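Local atomic coordinates of GDSL-like protein (Roseburia intestinalis L1-82, PDB entry 6HFZ), a protein that removes acetyl groups from complex beta-mannans as a two-domain esterase related to GDSL-like (SGNH) hydrolases. Residues 116-122 against 229-235; 80-84 against 107-111. All coordinates share one frame. Residue numbers count along the deposited sequence, not the author numbering.

Contact 1 (116-122 against 229-235); sequences HFMETYE and PLTKNTY
Two glutamates of helix 115-129, three residues apart, take hydrogen bonds from the loop 229-235. Glu119 OE2 accepts from Thr234 N at 2.8 Å and from Thr234 OG1 at 2.6 Å. The Glu122 carboxylate is shared: OE1 accepts from Leu230 N at 2.8 Å, while OE2 accepts from Thr231 N at 2.8 Å and Thr231 OG1 at 2.7 Å. Glu119 OE1 is hydrogen-bonded to His338, and Glu122 OE1 also to Tyr162 OH. Both glutamates have chi1 and chi2 at t, so they extend from the helix to the loop backbone. Thr231 OG1 also accepts from Asn233 N at 3.1 Å, which makes an ST turn. Asn233 is in a left-handed conformation (phi 55°, psi 44°) and helps turn the chain. One water donates to Glu119 O (2.9 Å) and Asn233 OD1 (2.8 Å) and accepts from Tyr235 N (2.8 Å). Asn233 ND2 is hydrogen-bonded to Glu236 OE2. His116 ND1 and Tyr235 OH are both hydrogen-bonded to Glu337 OE2, and His116 CE1 is 3.3 Å from Tyr235 OH. The closest CA pairs are Glu119 with Asn233 and Thr120 with Tyr235, both at 5.6 Å.

Packing completes the contact. Thr120 CG2 lies over one face of the Tyr235 ring, 3.8 Å from its centroid, a CH-pi contact. Met118, a selenomethionine, brings CG to 4.1 Å from Thr231 CG2. The loop leads from helix 196-215 to strand 237-241. The arrangement is thus an interdomain linker laid on a helix of the alpha/beta esterase domain, before the chain enters the beta domain.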
# COMPACT_ATOMS: atom_id res chain seq x y z
N HIS A 116 7.10 -2.20 13.22
CA HIS A 116 7.42 -2.77 11.90
C HIS A 116 6.81 -1.90 10.78
O HIS A 116 7.52 -1.51 9.86
CB HIS A 116 6.92 -4.21 11.82
CG HIS A 116 7.01 -4.80 10.46
ND1 HIS A 116 8.22 -5.19 9.89
CD2 HIS A 116 6.06 -5.00 9.51
CE1 HIS A 116 7.99 -5.60 8.66
NE2 HIS A 116 6.68 -5.52 8.41
N PHE A 117 5.50 -1.63 10.86
CA PHE A 117 4.80 -0.81 9.88
C PHE A 117 5.18 0.67 9.96
O PHE A 117 5.17 1.37 8.94
CB PHE A 117 3.30 -1.12 9.91
CG PHE A 117 2.99 -2.46 9.30
CD1 PHE A 117 3.16 -2.69 7.94
CD2 PHE A 117 2.53 -3.52 10.09
CE1 PHE A 117 2.93 -3.94 7.39
CE2 PHE A 117 2.26 -4.76 9.53
CZ PHE A 117 2.46 -4.97 8.18
N MSE A 118 5.54 1.17 11.15
CA MSE A 118 6.12 2.51 11.22
C MSE A 118 7.36 2.57 10.33
O MSE A 118 7.56 3.55 9.60
CB MSE A 118 6.47 3.05 12.61
CG MSE A 118 6.68 4.53 12.49
SE MSE A 118 6.76 5.38 14.27
CE MSE A 118 7.65 3.91 15.22
N GLU A 119 8.17 1.52 10.38
CA GLU A 119 9.42 1.47 9.63
C GLU A 119 9.17 1.34 8.12
O GLU A 119 9.77 2.07 7.33
CB GLU A 119 10.30 0.33 10.16
CG GLU A 119 11.71 0.37 9.60
CD GLU A 119 12.69 -0.67 10.13
OE1 GLU A 119 12.32 -1.48 11.01
OE2 GLU A 119 13.82 -0.71 9.63
N THR A 120 8.25 0.46 7.72
CA THR A 120 7.93 0.31 6.30
C THR A 120 7.30 1.61 5.76
O THR A 120 7.63 2.05 4.65
CB THR A 120 7.11 -0.94 5.97
OG1 THR A 120 5.82 -0.80 6.59
CG2 THR A 120 7.74 -2.22 6.47
N TYR A 121 6.34 2.20 6.47
CA TYR A 121 5.73 3.47 6.05
C TYR A 121 6.77 4.60 5.95
O TYR A 121 6.70 5.41 5.02
CB TYR A 121 4.64 3.81 7.04
CG TYR A 121 3.62 4.84 6.67
CD1 TYR A 121 2.49 4.47 5.98
CD2 TYR A 121 3.69 6.12 7.22
CE1 TYR A 121 1.46 5.37 5.77
CE2 TYR A 121 2.67 7.03 7.01
CZ TYR A 121 1.56 6.65 6.28
OH TYR A 121 0.49 7.49 6.12
N GLU A 122 7.73 4.65 6.88
CA GLU A 122 8.78 5.66 6.79
C GLU A 122 9.59 5.48 5.49
O GLU A 122 9.84 6.49 4.79
CB GLU A 122 9.72 5.65 8.00
CG GLU A 122 10.78 6.72 7.84
CD GLU A 122 11.54 7.09 9.11
OE1 GLU A 122 11.82 8.32 9.30
OE2 GLU A 122 11.79 6.20 9.90
N PRO A 229 16.20 9.75 9.36
CA PRO A 229 15.01 8.94 9.68
C PRO A 229 14.76 8.77 11.18
O PRO A 229 15.66 8.85 11.99
CB PRO A 229 15.25 7.58 9.02
CG PRO A 229 16.73 7.58 8.61
CD PRO A 229 17.21 9.02 8.59
N LEU A 230 13.49 8.61 11.53
CA LEU A 230 13.05 8.38 12.88
C LEU A 230 13.27 6.91 13.28
O LEU A 230 13.70 6.62 14.38
CB LEU A 230 11.57 8.78 12.92
CG LEU A 230 10.93 8.77 14.30
CD1 LEU A 230 11.66 9.76 15.20
CD2 LEU A 230 9.45 9.11 14.19
N THR A 231 13.00 5.96 12.37
CA THR A 231 13.23 4.55 12.59
C THR A 231 14.58 4.13 12.00
O THR A 231 15.30 4.96 11.44
CB THR A 231 12.07 3.71 12.00
OG1 THR A 231 12.25 3.65 10.58
CG2 THR A 231 10.73 4.34 12.31
N LYS A 232 14.90 2.83 12.11
CA LYS A 232 16.10 2.23 11.45
C LYS A 232 16.02 2.33 9.91
O LYS A 232 17.04 2.24 9.22
CB LYS A 232 16.25 0.77 11.84
CG LYS A 232 16.60 0.52 13.30
CD LYS A 232 16.92 -0.94 13.55
CE LYS A 232 17.00 -1.27 15.02
NZ LYS A 232 18.18 -0.66 15.68
N ASN A 233 14.82 2.52 9.37
CA ASN A 233 14.57 2.83 7.99
C ASN A 233 15.22 1.79 7.06
O ASN A 233 15.77 2.14 6.03
CB ASN A 233 15.04 4.24 7.64
CG ASN A 233 14.66 4.65 6.25
OD1 ASN A 233 13.52 4.41 5.82
ND2 ASN A 233 15.61 5.23 5.53
N THR A 234 15.08 0.50 7.39
CA THR A 234 15.72 -0.55 6.61
C THR A 234 14.86 -1.04 5.43
O THR A 234 15.20 -2.08 4.83
CB THR A 234 16.19 -1.68 7.52
OG1 THR A 234 15.11 -2.39 8.10
CG2 THR A 234 17.09 -1.19 8.64
N TYR A 235 13.75 -0.36 5.10
CA TYR A 235 12.88 -0.78 3.98
C TYR A 235 12.89 0.24 2.84
O TYR A 235 12.31 -0.03 1.80
CB TYR A 235 11.45 -1.09 4.44
CG TYR A 235 11.33 -2.35 5.25
CD1 TYR A 235 11.48 -2.32 6.61
CD2 TYR A 235 11.12 -3.60 4.66
CE1 TYR A 235 11.38 -3.47 7.38
CE2 TYR A 235 10.99 -4.75 5.40
CZ TYR A 235 11.12 -4.68 6.77
OH TYR A 235 11.06 -5.81 7.55
O HOH W 1 12.27 1.91 5.93
O HOH W 2 13.02 0.77 13.56

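Contact 2 (80-84 against 107-111); sequences GGTTS and FSVND. With ACT (acetate ion), chain E.
This is a loop-loop contact at the probable active site. Segment 80-84 follows strand 71-78 and segment 107-111 follows strand 102-106. The closest CA pair is Thr83 with Asp111, 5.2 Å apart. Asp111 takes two hydrogen bonds from Ser84: Ser84 N gives to OD1 at 2.8 Å and Ser84 OG to OD2 at 2.6 Å. Thr83 is the N-cap of helix 84-96, and the Asp111 bonds to Ser84 hold the start of that helix. Asp111 OD2 is also hydrogen-bonded to His155 NE2. The loop 107-111 is tight, with Asn110 N and Asp111 N both bonded to Phe107 O (3.1 and 3.0 Å).

Gly81 and Asn110 probably form part of the oxyanion hole, as in SGNH hydrolases. A bound acetate, probably from crystallisation, marks the place. Its OXT accepts from Gly81 N at 2.8 Å and from Asn110 ND2 at 2.7 Å. The acetate also bonds Ser41 N and His193 NE2, residues of a probable Ser-His-Asp triad. Gly81 has a positive phi (67°), which favours glycine. Thr82 O lies 3.1 Å from Asn110 CG and 3.6 Å from Phe107 CD1, at the edge of that ring. Ser84 N lies over a face of the Phe107 ring, 3.7 Å from CD1.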
# COMPACT_ATOMS: atom_id res chain seq x y z
N GLY A 80 -5.87 -3.90 -3.35
CA GLY A 80 -6.58 -4.38 -2.20
C GLY A 80 -5.79 -5.37 -1.37
O GLY A 80 -5.12 -6.28 -1.90
N GLY A 81 -5.92 -5.22 -0.05
CA GLY A 81 -5.40 -6.14 0.93
C GLY A 81 -3.88 -6.17 0.98
O GLY A 81 -3.30 -7.23 1.26
N THR A 82 -3.25 -5.00 0.78
CA THR A 82 -1.81 -4.84 0.86
C THR A 82 -1.43 -3.59 1.65
O THR A 82 -2.24 -2.67 1.87
CB THR A 82 -1.13 -4.84 -0.52
OG1 THR A 82 -1.48 -3.64 -1.18
CG2 THR A 82 -1.48 -6.06 -1.35
N THR A 83 -0.17 -3.57 2.08
CA THR A 83 0.33 -2.65 3.12
C THR A 83 1.37 -1.72 2.54
O THR A 83 1.80 -1.88 1.37
CB THR A 83 0.96 -3.46 4.27
OG1 THR A 83 2.16 -4.10 3.83
CG2 THR A 83 0.00 -4.50 4.82
N SER A 84 1.92 -0.84 3.41
CA SER A 84 3.00 0.05 3.05
C SER A 84 4.28 -0.75 2.79
O SER A 84 5.17 -0.24 2.10
CB SER A 84 3.23 1.10 4.11
OG SER A 84 3.68 0.52 5.33
N PHE A 107 -2.72 3.90 3.90
CA PHE A 107 -2.41 2.53 4.35
C PHE A 107 -2.79 2.32 5.83
O PHE A 107 -2.42 1.32 6.43
CB PHE A 107 -0.92 2.21 4.15
CG PHE A 107 -0.54 1.89 2.73
CD1 PHE A 107 -1.08 0.77 2.08
CD2 PHE A 107 0.31 2.72 2.01
CE1 PHE A 107 -0.70 0.45 0.78
CE2 PHE A 107 0.60 2.44 0.68
CZ PHE A 107 0.14 1.29 0.08
N SER A 108 -3.47 3.30 6.45
CA SER A 108 -3.70 3.25 7.91
C SER A 108 -4.75 2.22 8.37
O SER A 108 -4.86 2.01 9.60
CB SER A 108 -4.01 4.65 8.46
OG SER A 108 -2.99 5.56 8.04
N VAL A 109 -5.48 1.53 7.45
CA VAL A 109 -6.28 0.39 7.86
C VAL A 109 -5.82 -0.88 7.13
O VAL A 109 -6.58 -1.89 7.02
CB VAL A 109 -7.79 0.62 7.68
CG1 VAL A 109 -8.31 1.65 8.68
CG2 VAL A 109 -8.18 1.02 6.26
N ASN A 110 -4.60 -0.86 6.62
CA ASN A 110 -3.97 -2.03 6.04
C ASN A 110 -2.78 -2.45 6.92
O ASN A 110 -2.71 -3.59 7.41
CB ASN A 110 -3.49 -1.78 4.61
CG ASN A 110 -4.63 -1.71 3.62
OD1 ASN A 110 -5.07 -0.62 3.26
ND2 ASN A 110 -5.18 -2.87 3.27
N ASP A 111 -1.88 -1.50 7.15
CA ASP A 111 -0.78 -1.63 8.10
C ASP A 111 -1.38 -1.93 9.48
O ASP A 111 -2.38 -1.33 9.84
CB ASP A 111 0.06 -0.36 8.22
CG ASP A 111 0.90 -0.04 7.00
OD1 ASP A 111 0.61 -0.64 5.91
OD2 ASP A 111 1.83 0.77 7.13
C ACT E . -8.24 -3.38 2.28
O ACT E . -9.03 -4.37 2.27
OXT ACT E . -7.24 -3.32 1.55
CH3 ACT E . -8.46 -2.21 3.18

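From the N terminus, strand 71-78 leads into 80-84. Helix 84-96 and strand 102-106 follow, and contact 2 closes this short crossover at 107-111. The chain then enters helix 115-129, where contact 1 opens. It closes only at 229-235, after the rest of the alpha/beta domain and helix 196-215. The two contacts are in series; they neither nest nor cross. They touch side by side, with a probable hydrogen bond between Thr120 OG1 and Ser84 OG (2.8 Å). Phe117 also packs on Thr83 and Asp111. Helix 115-129 therefore joins the probable active-site loops of contact 2 to the interdomain linker of contact 1.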